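Local structure of DNA polymerase III subunit beta (Helicobacter pylori 26695, 4S3I) at residues A[140-145]-A[365-370]; A[170-175]-A[181-186]; A[88-93]-A[99-104]; A[78-83]-A[105-110]. The protein forms a ring-shaped sliding clamp that tethers DNA polymerases and other proteins to DNA and so makes replication processive. All coordinates share one frame; numbering follows the deposited sequence.

Contact 1: residues A[140-145]-A[365-370]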
loop_
_atom_site.group_PDB
_atom_site.type_symbol
_atom_site.label_atom_id
_atom_site.label_comp_id
_atom_site.label_asym_id
_atom_site.label_seq_id
_atom_site.Cartn_x
_atom_site.Cartn_y
_atom_site.Cartn_z
ATOM N N PHE A 140 -18.546 -16.689 -0.524
ATOM C CA PHE A 140 -17.101 -16.893 -0.594
ATOM C C PHE A 140 -16.365 -15.737 0.092
ATOM O O PHE A 140 -15.450 -15.947 0.886
ATOM C CB PHE A 140 -16.626 -16.997 -2.061
ATOM C CG PHE A 140 -16.941 -18.307 -2.722
ATOM C CD1 PHE A 140 -17.479 -19.365 -2.001
ATOM C CD2 PHE A 140 -16.672 -18.491 -4.076
ATOM C CE1 PHE A 140 -17.766 -20.578 -2.614
ATOM C CE2 PHE A 140 -16.953 -19.703 -4.701
ATOM C CZ PHE A 140 -17.499 -20.748 -3.967
ATOM N N LYS A 141 -16.760 -14.514 -0.226
ATOM C CA LYS A 141 -16.050 -13.359 0.326
ATOM C C LYS A 141 -16.249 -13.269 1.842
ATOM O O LYS A 141 -15.358 -12.837 2.580
ATOM C CB LYS A 141 -16.524 -12.070 -0.352
ATOM C CG LYS A 141 -15.703 -10.844 0.004
ATOM C CD LYS A 141 -16.480 -9.554 -0.262
ATOM C CE LYS A 141 -15.647 -8.327 0.109
ATOM N NZ LYS A 141 -16.466 -7.088 0.295
ATOM N N LYS A 142 -17.414 -13.697 2.315
ATOM C CA LYS A 142 -17.731 -13.549 3.732
ATOM C C LYS A 142 -17.029 -14.605 4.567
ATOM O O LYS A 142 -16.690 -14.382 5.725
ATOM C CB LYS A 142 -19.249 -13.585 3.945
ATOM C CG LYS A 142 -19.924 -12.269 3.617
ATOM C CD LYS A 142 -21.460 -12.372 3.665
ATOM C CE LYS A 142 -22.115 -11.000 3.450
ATOM N NZ LYS A 142 -23.581 -11.157 3.201
ATOM N N ILE A 143 -16.776 -15.749 3.958
ATOM C CA ILE A 143 -16.234 -16.889 4.693
ATOM C C ILE A 143 -14.713 -16.971 4.588
ATOM O O ILE A 143 -14.038 -17.480 5.486
ATOM C CB ILE A 143 -16.914 -18.186 4.196
ATOM C CG1 ILE A 143 -18.394 -18.155 4.581
ATOM C CG2 ILE A 143 -16.250 -19.452 4.734
ATOM C CD1 ILE A 143 -19.174 -19.394 4.159
ATOM N N ALA A 144 -14.179 -16.446 3.488
ATOM C CA ALA A 144 -12.730 -16.485 3.223
ATOM C C ALA A 144 -11.821 -16.166 4.425
ATOM O O ALA A 144 -10.824 -16.866 4.635
ATOM C CB ALA A 144 -12.372 -15.585 2.035
ATOM N N PRO A 145 -12.149 -15.111 5.210
ATOM C CA PRO A 145 -11.206 -14.753 6.279
ATOM C C PRO A 145 -10.982 -15.829 7.332
ATOM O O PRO A 145 -9.982 -15.759 8.036
ATOM C CB PRO A 145 -11.867 -13.538 6.933
ATOM C CG PRO A 145 -12.700 -12.932 5.864
ATOM C CD PRO A 145 -13.204 -14.087 5.054
ATOM N N ALA A 365 -25.907 -13.971 0.564
ATOM C CA ALA A 365 -25.748 -15.099 1.466
ATOM C C ALA A 365 -25.832 -14.563 2.893
ATOM O O ALA A 365 -25.316 -13.478 3.168
ATOM C CB ALA A 365 -24.415 -15.764 1.243
ATOM N N LYS A 366 -26.438 -15.321 3.806
ATOM C CA LYS A 366 -26.377 -14.959 5.225
ATOM C C LYS A 366 -25.478 -15.923 5.973
ATOM O O LYS A 366 -25.789 -17.104 6.119
ATOM C CB LYS A 366 -27.768 -14.917 5.853
ATOM C CG LYS A 366 -28.750 -14.030 5.104
ATOM C CD LYS A 366 -30.023 -13.844 5.910
ATOM C CE LYS A 366 -31.067 -13.070 5.122
ATOM N NZ LYS A 366 -32.344 -13.032 5.905
ATOM N N ILE A 367 -24.354 -15.399 6.439
ATOM C CA ILE A 367 -23.312 -16.200 7.062
ATOM C C ILE A 367 -23.492 -16.152 8.578
ATOM O O ILE A 367 -23.786 -15.094 9.135
ATOM C CB ILE A 367 -21.897 -15.656 6.694
ATOM C CG1 ILE A 367 -21.411 -16.232 5.357
ATOM C CG2 ILE A 367 -20.871 -16.028 7.757
ATOM C CD1 ILE A 367 -22.366 -16.087 4.203
ATOM N N SER A 368 -23.327 -17.299 9.231
ATOM C CA SER A 368 -23.354 -17.393 10.683
ATOM C C SER A 368 -21.978 -17.861 11.086
ATOM O O SER A 368 -21.363 -18.648 10.360
ATOM C CB SER A 368 -24.403 -18.428 11.132
ATOM O OG SER A 368 -25.697 -18.055 10.706
ATOM N N THR A 369 -21.482 -17.388 12.225
ATOM C CA THR A 369 -20.185 -17.839 12.703
ATOM C C THR A 369 -20.278 -18.421 14.111
ATOM O O THR A 369 -20.833 -17.796 15.031
ATOM C CB THR A 369 -19.139 -16.708 12.690
ATOM O OG1 THR A 369 -19.033 -16.143 11.373
ATOM C CG2 THR A 369 -17.777 -17.250 13.124
ATOM N N LEU A 370 -19.734 -19.620 14.273
ATOM C CA LEU A 370 -19.664 -20.270 15.574
ATOM C C LEU A 370 -18.234 -20.143 16.095
ATOM O O LEU A 370 -17.286 -20.453 15.374
ATOM C CB LEU A 370 -20.061 -21.743 15.450
ATOM C CG LEU A 370 -19.981 -22.527 16.761
ATOM C CD1 LEU A 370 -21.179 -22.210 17.653
ATOM C CD2 LEU A 370 -19.861 -24.029 16.518
HETATM O O HOH W 1 -24.084 -12.398 6.024
#
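The amino group of Lys142, on helix 135-143, is the polar link to the incoming segment 365-370. NZ donates to the backbone carbonyl of Ala365 (NZ to O 2.9 Å), meeting it nearly along the C=O axis at a C=O...N angle of 163°. It also donates to a water that accepts from Lys142 NZ (3.1 Å) and from Ile367 N (3.0 Å). The charge itself is paired with Asp138 one helical turn earlier, whose carboxylate also takes the N-H of Ala365, so the helix holds both polar groups of that residue's backbone. A lysine suits the place: its chain, extended beyond CG, carries NZ past Ile367 to the carbonyl of Ala365.

This contact joins two of the three clamp domains that the chain strings together. Helix 135-143 belongs to the central domain, while 365-370 leads into strand 368-371 of the C-terminal domain, which lies beside strand 179-185 in a sheet continuous across both.

The apolar part centres on Ile367, turned toward the helix. Its CG1 touches Lys142 CB and Ile143 CG1, each at 3.7 Å, and its CD1 lies 3.9 Å from Lys142 CD, so the lysine's methylenes serve as hydrocarbon while its tip serves as donor. Ile143, with CG1 beside its backbone N (chi1 -66°), lays that carbon against Ile367 CG1; the residue also packs on Ile159.

Contact 2: residues A[170-175]-A[181-186]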
loop_
_atom_site.group_PDB
_atom_site.type_symbol
_atom_site.label_atom_id
_atom_site.label_comp_id
_atom_site.label_asym_id
_atom_site.label_seq_id
_atom_site.Cartn_x
_atom_site.Cartn_y
_atom_site.Cartn_z
ATOM N N LEU A 170 -27.294 -25.576 -1.466
ATOM C CA LEU A 170 -25.846 -25.616 -1.486
ATOM C C LEU A 170 -25.367 -25.009 -0.178
ATOM O O LEU A 170 -25.707 -23.862 0.149
ATOM C CB LEU A 170 -25.313 -24.807 -2.666
ATOM C CG LEU A 170 -23.818 -24.480 -2.665
ATOM C CD1 LEU A 170 -22.991 -25.764 -2.687
ATOM C CD2 LEU A 170 -23.483 -23.607 -3.864
ATOM N N SER A 171 -24.601 -25.779 0.587
ATOM C CA SER A 171 -24.021 -25.257 1.818
ATOM C C SER A 171 -22.567 -24.888 1.576
ATOM O O SER A 171 -21.831 -25.613 0.896
ATOM C CB SER A 171 -24.127 -26.274 2.954
ATOM O OG SER A 171 -25.467 -26.674 3.145
ATOM N N VAL A 172 -22.165 -23.758 2.144
ATOM C CA VAL A 172 -20.816 -23.232 1.977
ATOM C C VAL A 172 -20.249 -23.042 3.370
ATOM O O VAL A 172 -20.869 -22.386 4.212
ATOM C CB VAL A 172 -20.828 -21.919 1.181
ATOM C CG1 VAL A 172 -19.429 -21.424 0.957
ATOM C CG2 VAL A 172 -21.533 -22.104 -0.166
ATOM N N VAL A 173 -19.090 -23.654 3.628
ATOM C CA VAL A 173 -18.515 -23.725 4.979
ATOM C C VAL A 173 -17.011 -23.501 4.963
ATOM O O VAL A 173 -16.298 -24.073 4.124
ATOM C CB VAL A 173 -18.755 -25.109 5.622
ATOM C CG1 VAL A 173 -18.342 -25.104 7.083
ATOM C CG2 VAL A 173 -20.216 -25.536 5.492
ATOM N N GLY A 174 -16.525 -22.672 5.885
ATOM C CA GLY A 174 -15.095 -22.553 6.116
ATOM C C GLY A 174 -14.834 -22.707 7.605
ATOM O O GLY A 174 -15.667 -22.308 8.422
ATOM N N THR A 175 -13.701 -23.291 7.977
ATOM C CA THR A 175 -13.320 -23.305 9.391
ATOM C C THR A 175 -11.811 -23.379 9.575
ATOM O O THR A 175 -11.099 -23.871 8.689
ATOM C CB THR A 175 -13.986 -24.467 10.153
ATOM O OG1 THR A 175 -13.442 -24.553 11.477
ATOM C CG2 THR A 175 -13.748 -25.779 9.442
ATOM N N SER A 181 -17.568 -20.773 9.903
ATOM C CA SER A 181 -18.574 -19.923 9.284
ATOM C C SER A 181 -19.253 -20.728 8.207
ATOM O O SER A 181 -18.599 -21.489 7.471
ATOM C CB SER A 181 -17.961 -18.659 8.689
ATOM O OG SER A 181 -17.522 -17.794 9.711
ATOM N N TYR A 182 -20.567 -20.572 8.116
ATOM C CA TYR A 182 -21.342 -21.362 7.173
ATOM C C TYR A 182 -22.519 -20.586 6.633
ATOM O O TYR A 182 -22.935 -19.573 7.209
ATOM C CB TYR A 182 -21.838 -22.653 7.828
ATOM C CG TYR A 182 -22.829 -22.421 8.952
ATOM C CD1 TYR A 182 -22.392 -22.260 10.260
ATOM C CD2 TYR A 182 -24.201 -22.374 8.706
ATOM C CE1 TYR A 182 -23.284 -22.052 11.296
ATOM C CE2 TYR A 182 -25.101 -22.164 9.734
ATOM C CZ TYR A 182 -24.633 -22.002 11.027
ATOM O OH TYR A 182 -25.514 -21.796 12.063
ATOM N N THR A 183 -23.060 -21.068 5.523
ATOM C CA THR A 183 -24.311 -20.542 5.025
ATOM C C THR A 183 -24.993 -21.641 4.261
ATOM O O THR A 183 -24.345 -22.565 3.740
ATOM C CB THR A 183 -24.123 -19.306 4.136
ATOM O OG1 THR A 183 -25.403 -18.735 3.829
ATOM C CG2 THR A 183 -23.407 -19.670 2.833
ATOM N N GLN A 184 -26.310 -21.563 4.219
ATOM C CA GLN A 184 -27.075 -22.518 3.453
ATOM C C GLN A 184 -27.826 -21.734 2.383
ATOM O O GLN A 184 -28.611 -20.831 2.696
ATOM C CB GLN A 184 -28.014 -23.313 4.366
ATOM C CG GLN A 184 -28.473 -24.641 3.772
ATOM C CD GLN A 184 -28.836 -25.668 4.838
ATOM O OE1 GLN A 184 -27.963 -26.338 5.396
ATOM N NE2 GLN A 184 -30.129 -25.794 5.123
ATOM N N LEU A 185 -27.553 -22.052 1.120
ATOM C CA LEU A 185 -28.205 -21.369 0.007
ATOM C C LEU A 185 -29.321 -22.253 -0.538
ATOM O O LEU A 185 -29.067 -23.314 -1.118
ATOM C CB LEU A 185 -27.195 -21.057 -1.095
ATOM C CG LEU A 185 -25.956 -20.306 -0.598
ATOM C CD1 LEU A 185 -24.842 -20.356 -1.633
ATOM C CD2 LEU A 185 -26.322 -18.881 -0.288
ATOM N N GLU A 186 -30.560 -21.818 -0.359
ATOM C CA GLU A 186 -31.687 -22.641 -0.768
ATOM C C GLU A 186 -32.223 -22.230 -2.129
ATOM O O GLU A 186 -31.849 -21.177 -2.664
ATOM C CB GLU A 186 -32.784 -22.605 0.298
ATOM C CG GLU A 186 -32.338 -23.188 1.633
ATOM C CD GLU A 186 -33.502 -23.525 2.543
ATOM O OE1 GLU A 186 -33.420 -24.546 3.263
ATOM O OE2 GLU A 186 -34.495 -22.768 2.538
#
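Six backbone hydrogen bonds join Leu170, Val172 and Gly174 to Leu185, Thr183 and Ser181, each pair exchanging two. The shortest runs from Leu185 N to Leu170 O at 2.8 Å, and the bond from Val172 N to Thr183 O is the straightest, with an N-H...O angle of 168°. The alternate residues form non-hydrogen-bonded pairs, where CA-H groups approach carbonyls, as Tyr182 CA does Val172 O at 3.2 Å. This is the antiparallel hairpin of strands 169-175 and 179-185 in the central clamp domain.

Leu170, Val172, Thr183 and Leu185 point to the face covered by helix 135-143. Leu185 CD1 lies 4.0 Å from Val172 CG2. Thr183 places its methyl between the backbone N and the carbonyl carbon and its hydroxyl opposite the N (chi1 -172°), so CG2 meets Val172 CB at 3.8 Å and OG1 bonds Lys366 O. Ser181 OG likewise pairs with Thr369. On the other face Val173 CG2 packs on Tyr182 CB at 4.0 Å, and the tyrosine ring leads off to meet Tyr247.

Leucine and valine thus make the helix-covered face apolar, while the hydroxyls buried in it find partners on segment 365-370 of the C-terminal domain.

Contact 3: residues A[88-93]-A[99-104]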
loop_
_atom_site.group_PDB
_atom_site.type_symbol
_atom_site.label_atom_id
_atom_site.label_comp_id
_atom_site.label_asym_id
_atom_site.label_seq_id
_atom_site.Cartn_x
_atom_site.Cartn_y
_atom_site.Cartn_z
ATOM N N ASN A 88 -4.884 1.191 -31.062
ATOM C CA ASN A 88 -4.801 -0.238 -31.328
ATOM C C ASN A 88 -3.365 -0.771 -31.398
ATOM O O ASN A 88 -2.445 -0.061 -31.803
ATOM C CB ASN A 88 -5.562 -0.586 -32.613
ATOM C CG ASN A 88 -7.069 -0.579 -32.417
ATOM O OD1 ASN A 88 -7.567 -0.302 -31.322
ATOM N ND2 ASN A 88 -7.804 -0.887 -33.485
ATOM N N ILE A 89 -3.196 -2.035 -31.020
ATOM C CA ILE A 89 -1.880 -2.671 -30.975
ATOM C C ILE A 89 -1.791 -3.831 -31.946
ATOM O O ILE A 89 -2.688 -4.667 -32.005
ATOM C CB ILE A 89 -1.585 -3.185 -29.558
ATOM C CG1 ILE A 89 -1.453 -1.997 -28.599
ATOM C CG2 ILE A 89 -0.315 -4.048 -29.531
ATOM C CD1 ILE A 89 -1.428 -2.390 -27.142
ATOM N N ILE A 90 -0.703 -3.879 -32.706
ATOM C CA ILE A 90 -0.461 -4.967 -33.631
ATOM C C ILE A 90 0.377 -6.062 -32.971
ATOM O O ILE A 90 1.439 -5.787 -32.415
ATOM C CB ILE A 90 0.263 -4.451 -34.882
ATOM C CG1 ILE A 90 -0.675 -3.549 -35.692
ATOM C CG2 ILE A 90 0.791 -5.599 -35.722
ATOM C CD1 ILE A 90 -0.007 -2.829 -36.854
ATOM N N LEU A 91 -0.099 -7.303 -33.035
ATOM C CA LEU A 91 0.673 -8.442 -32.550
ATOM C C LEU A 91 0.975 -9.345 -33.722
ATOM O O LEU A 91 0.060 -9.792 -34.425
ATOM C CB LEU A 91 -0.090 -9.203 -31.470
ATOM C CG LEU A 91 -0.574 -8.319 -30.329
ATOM C CD1 LEU A 91 -1.468 -9.096 -29.369
ATOM C CD2 LEU A 91 0.611 -7.702 -29.583
ATOM N N GLU A 92 2.255 -9.603 -33.959
ATOM C CA GLU A 92 2.638 -10.405 -35.114
ATOM C C GLU A 92 3.825 -11.301 -34.794
ATOM O O GLU A 92 4.847 -10.827 -34.308
ATOM C CB GLU A 92 2.984 -9.490 -36.296
ATOM C CG GLU A 92 3.480 -10.232 -37.541
ATOM C CD GLU A 92 3.618 -9.317 -38.753
ATOM O OE1 GLU A 92 3.494 -8.079 -38.588
ATOM O OE2 GLU A 92 3.849 -9.840 -39.867
ATOM N N THR A 93 3.703 -12.593 -35.075
ATOM C CA THR A 93 4.817 -13.492 -34.818
ATOM C C THR A 93 5.859 -13.352 -35.915
ATOM O O THR A 93 5.541 -13.074 -37.073
ATOM C CB THR A 93 4.378 -14.956 -34.715
ATOM O OG1 THR A 93 3.730 -15.333 -35.931
ATOM C CG2 THR A 93 3.425 -15.141 -33.540
ATOM N N ALA A 99 6.249 -9.946 -32.100
ATOM C CA ALA A 99 6.449 -8.501 -32.271
ATOM C C ALA A 99 5.219 -7.735 -31.805
ATOM O O ALA A 99 4.086 -8.143 -32.077
ATOM C CB ALA A 99 6.783 -8.158 -33.716
ATOM N N ILE A 100 5.439 -6.628 -31.103
ATOM C CA ILE A 100 4.340 -5.780 -30.663
ATOM C C ILE A 100 4.544 -4.383 -31.241
ATOM O O ILE A 100 5.596 -3.780 -31.027
ATOM C CB ILE A 100 4.308 -5.670 -29.138
ATOM C CG1 ILE A 100 4.115 -7.048 -28.492
ATOM C CG2 ILE A 100 3.230 -4.678 -28.676
ATOM C CD1 ILE A 100 4.458 -7.047 -26.989
ATOM N N LYS A 101 3.555 -3.860 -31.964
ATOM C CA LYS A 101 3.724 -2.545 -32.591
ATOM C C LYS A 101 2.561 -1.628 -32.287
ATOM O O LYS A 101 1.400 -2.049 -32.281
ATOM C CB LYS A 101 3.891 -2.662 -34.109
ATOM C CG LYS A 101 4.550 -3.928 -34.583
ATOM C CD LYS A 101 6.021 -3.716 -34.868
ATOM C CE LYS A 101 6.225 -2.762 -36.033
ATOM N NZ LYS A 101 7.661 -2.689 -36.440
ATOM N N GLN A 102 2.880 -0.372 -32.013
ATOM C CA GLN A 102 1.869 0.659 -31.901
ATOM C C GLN A 102 2.508 1.923 -32.441
ATOM O O GLN A 102 3.304 2.556 -31.747
ATOM C CB GLN A 102 1.440 0.876 -30.447
ATOM C CG GLN A 102 0.357 1.932 -30.298
ATOM C CD GLN A 102 0.090 2.303 -28.859
ATOM O OE1 GLN A 102 0.897 2.984 -28.220
ATOM N NE2 GLN A 102 -1.051 1.861 -28.333
ATOM N N ASN A 103 2.187 2.251 -33.691
ATOM C CA ASN A 103 2.705 3.447 -34.354
ATOM C C ASN A 103 4.225 3.514 -34.319
ATOM O O ASN A 103 4.894 2.710 -34.970
ATOM C CB ASN A 103 2.101 4.723 -33.767
ATOM C CG ASN A 103 2.418 5.955 -34.603
ATOM O OD1 ASN A 103 2.895 5.846 -35.739
ATOM N ND2 ASN A 103 2.154 7.129 -34.050
ATOM N N LYS A 104 4.773 4.457 -33.551
ATOM C CA LYS A 104 6.228 4.629 -33.489
ATOM C C LYS A 104 6.923 3.623 -32.560
ATOM O O LYS A 104 8.141 3.484 -32.591
ATOM C CB LYS A 104 6.581 6.057 -33.065
ATOM C CG LYS A 104 5.951 7.144 -33.920
ATOM C CD LYS A 104 6.978 7.855 -34.792
ATOM C CE LYS A 104 6.849 9.376 -34.676
ATOM N NZ LYS A 104 5.559 9.915 -35.196
#
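Ile90 and Lys101, with Glu92 and Ala99, are the hydrogen-bonded pairs of an antiparallel beta hairpin, strands 89-94 and 97-102 of the N-terminal clamp domain. Each pair exchanges two backbone bonds: Ile90 N reaches Lys101 O at 2.8 Å, and Glu92 N reaches Ala99 O at 3.0 Å. Leu91 and Ile100 form the non-hydrogen-bonded pair between them. The strand axes lie 4.7 Å apart at 159°, a modest departure from antiparallel.

Apolar packing gathers on the face of Leu91 and Ile100, which helix 74-82 covers through Phe77 and Ile80. Ile100 is the middle of the row. Its CG2 lies 3.7 Å from Ile89 CG2, and its CG1 lies 3.7 Å from Leu91 CD2, the side chains projecting together from the sheet. In Ile100 CG1 stands beside the backbone N and CG2 anti to it (chi1 -60°), which gives one branch to each neighbour; a beta-branched residue is well made for this double task.

The other face is mixed: Ile90 and Ala99 lie beside Lys101 and Glu92. Glu92 turns its carboxylate to Lys94, a salt bridge along its own strand. Lys101 CB lies 4.1 Å from Ile90 CB; beyond it the chain bends and leads its amine away from strand 89-94. Gln102 is buried, and its amide is used at both ends, OE1 by Lys85 N and NE2 by Ser87 O, with NE2 3.9 Å from Ile89 CG1.

Contact 4: residues A[78-83]-A[105-110]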
loop_
_atom_site.group_PDB
_atom_site.type_symbol
_atom_site.label_atom_id
_atom_site.label_comp_id
_atom_site.label_asym_id
_atom_site.label_seq_id
_atom_site.Cartn_x
_atom_site.Cartn_y
_atom_site.Cartn_z
ATOM N N LEU A 78 2.496 -7.482 -20.089
ATOM C CA LEU A 78 1.670 -6.476 -19.428
ATOM C C LEU A 78 2.469 -5.199 -19.150
ATOM O O LEU A 78 1.941 -4.084 -19.282
ATOM C CB LEU A 78 1.072 -7.031 -18.141
ATOM C CG LEU A 78 0.344 -6.005 -17.274
ATOM C CD1 LEU A 78 -0.793 -5.328 -18.041
ATOM C CD2 LEU A 78 -0.176 -6.668 -16.010
ATOM N N ASP A 79 3.735 -5.343 -18.774
ATOM C CA ASP A 79 4.538 -4.148 -18.490
ATOM C C ASP A 79 4.620 -3.255 -19.729
ATOM O O ASP A 79 4.495 -2.037 -19.630
ATOM C CB ASP A 79 5.946 -4.521 -17.990
ATOM C CG ASP A 79 5.954 -4.981 -16.536
ATOM O OD1 ASP A 79 5.002 -4.646 -15.806
ATOM O OD2 ASP A 79 6.915 -5.676 -16.131
ATOM N N ILE A 80 4.810 -3.878 -20.893
ATOM C CA ILE A 80 4.841 -3.146 -22.157
ATOM C C ILE A 80 3.495 -2.491 -22.485
ATOM O O ILE A 80 3.423 -1.283 -22.684
ATOM C CB ILE A 80 5.236 -4.069 -23.316
ATOM C CG1 ILE A 80 6.700 -4.499 -23.192
ATOM C CG2 ILE A 80 4.988 -3.394 -24.660
ATOM C CD1 ILE A 80 7.097 -5.557 -24.222
ATOM N N ILE A 81 2.430 -3.291 -22.537
ATOM C CA ILE A 81 1.102 -2.777 -22.882
ATOM C C ILE A 81 0.667 -1.619 -21.984
ATOM O O ILE A 81 0.133 -0.614 -22.463
ATOM C CB ILE A 81 0.026 -3.890 -22.856
ATOM C CG1 ILE A 81 0.402 -5.016 -23.808
ATOM C CG2 ILE A 81 -1.353 -3.322 -23.205
ATOM C CD1 ILE A 81 0.778 -4.536 -25.207
ATOM N N SER A 82 0.918 -1.735 -20.681
ATOM C CA SER A 82 0.450 -0.712 -19.745
ATOM C C SER A 82 1.136 0.636 -19.990
ATOM O O SER A 82 0.647 1.686 -19.565
ATOM C CB SER A 82 0.645 -1.171 -18.296
ATOM O OG SER A 82 2.014 -1.335 -17.989
ATOM N N CYS A 83 2.262 0.609 -20.692
ATOM C CA CYS A 83 3.000 1.845 -20.968
ATOM C C CYS A 83 2.692 2.436 -22.344
ATOM O O CYS A 83 3.249 3.469 -22.713
ATOM C CB CYS A 83 4.512 1.610 -20.822
ATOM S SG CYS A 83 5.028 1.528 -19.097
ATOM N N SER A 105 6.145 2.929 -31.736
ATOM C CA SER A 105 6.706 2.011 -30.753
ATOM C C SER A 105 6.690 0.582 -31.261
ATOM O O SER A 105 5.724 0.146 -31.898
ATOM C CB SER A 105 5.934 2.095 -29.440
ATOM O OG SER A 105 5.904 3.422 -28.976
ATOM N N SER A 106 7.760 -0.155 -30.982
ATOM C CA SER A 106 7.821 -1.566 -31.373
ATOM C C SER A 106 8.658 -2.404 -30.407
ATOM O O SER A 106 9.679 -1.945 -29.899
ATOM C CB SER A 106 8.344 -1.713 -32.801
ATOM O OG SER A 106 9.699 -1.342 -32.889
ATOM N N PHE A 107 8.239 -3.641 -30.167
ATOM C CA PHE A 107 8.932 -4.488 -29.211
ATOM C C PHE A 107 9.036 -5.888 -29.742
ATOM O O PHE A 107 8.231 -6.304 -30.581
ATOM C CB PHE A 107 8.161 -4.558 -27.895
ATOM C CG PHE A 107 7.733 -3.228 -27.371
ATOM C CD1 PHE A 107 6.637 -2.569 -27.916
ATOM C CD2 PHE A 107 8.412 -2.639 -26.317
ATOM C CE1 PHE A 107 6.245 -1.344 -27.436
ATOM C CE2 PHE A 107 8.018 -1.422 -25.824
ATOM C CZ PHE A 107 6.930 -0.771 -26.389
ATOM N N LYS A 108 10.008 -6.630 -29.226
ATOM C CA LYS A 108 10.112 -8.056 -29.510
ATOM C C LYS A 108 10.304 -8.840 -28.216
ATOM O O LYS A 108 11.063 -8.424 -27.336
ATOM C CB LYS A 108 11.256 -8.328 -30.482
ATOM C CG LYS A 108 10.966 -7.906 -31.912
ATOM C CD LYS A 108 12.096 -8.302 -32.856
ATOM C CE LYS A 108 13.461 -7.829 -32.342
ATOM N NZ LYS A 108 13.702 -6.357 -32.483
ATOM N N LEU A 109 9.603 -9.962 -28.095
ATOM C CA LEU A 109 9.776 -10.851 -26.954
ATOM C C LEU A 109 9.866 -12.283 -27.464
ATOM O O LEU A 109 9.196 -12.651 -28.433
ATOM C CB LEU A 109 8.639 -10.700 -25.933
ATOM C CG LEU A 109 8.633 -9.430 -25.093
ATOM C CD1 LEU A 109 7.374 -9.322 -24.245
ATOM C CD2 LEU A 109 9.866 -9.379 -24.199
ATOM N N PRO A 110 10.710 -13.100 -26.822
ATOM C CA PRO A 110 10.911 -14.460 -27.321
ATOM C C PRO A 110 9.721 -15.364 -26.973
ATOM O O PRO A 110 9.150 -15.234 -25.891
ATOM C CB PRO A 110 12.168 -14.919 -26.578
ATOM C CG PRO A 110 12.112 -14.141 -25.241
ATOM C CD PRO A 110 11.473 -12.816 -25.585
#
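Ile80 sets its CG2 methyl squarely over one face of the Phe107 ring. The carbon stands 3.5 Å from the ring centroid and only 5° off the normal, a CH-pi contact that is almost perfectly centred; the distances to the ring carbons are therefore nearly equal, with CE1 3.7 Å from Ile80 CG2. Ile80 reaches out from the helix as Phe107 reaches back from the strand. The torsions are consistent with this overlap: Phe107 has its CG beside the backbone N (chi1 -48°), and Ile80 places CG2 anti to its own N while CG1 takes the position beside it (chi1 -69°). A flat aromatic suits the place, offering broad apolar surface both to its own helix and to a neighbouring subunit.

The other branch of Ile80 lies on the same side of the ring plane, over the rim near CD2. Ile80 CD1 is 3.8 Å from Phe107 CD2 and also 3.8 Å from Leu109 CD1, so isoleucine and leucine meet tip to tip. Phe107 and Leu109 are alternate residues of strand 105-110 and so turn to the same side of the sheet, toward helix 74-82. This helix-on-sheet packing is the recurring architecture of the clamp domains, helices lying against antiparallel sheet.

Strand 105-110 is the outermost strand of its sheet within the chain, and there the second subunit takes over: Ser106, Phe107 and Lys108 pair with an antiparallel strand of that subunit, carrying the sheet across the dimer interface. Leu272 of the second subunit packs on Phe107, and Ser275 of the second subunit on Ile80.

How the contacts relate
The contacts fall into two groups, contacts 1 and 2 against contacts 3 and 4, and 41 to 48 Å separate the centres of the two groups. Contacts 1 and 2 are buried near the middle of the chain, where the sheet crosses from central to C-terminal domain: helix 135-143, part of contact 1, covers the hairpin of contact 2. There a threonine hydroxyl and a lysine serve backbone carbonyls of segment 365-370, and two hydroxyls pair with each other. Helix 74-82, part of contact 4, likewise covers the hairpin of contact 3. One face of contact 3 is mixed and partly exposed, whereas contact 4 is buried and purely apolar across its segments, beside the subunit interface.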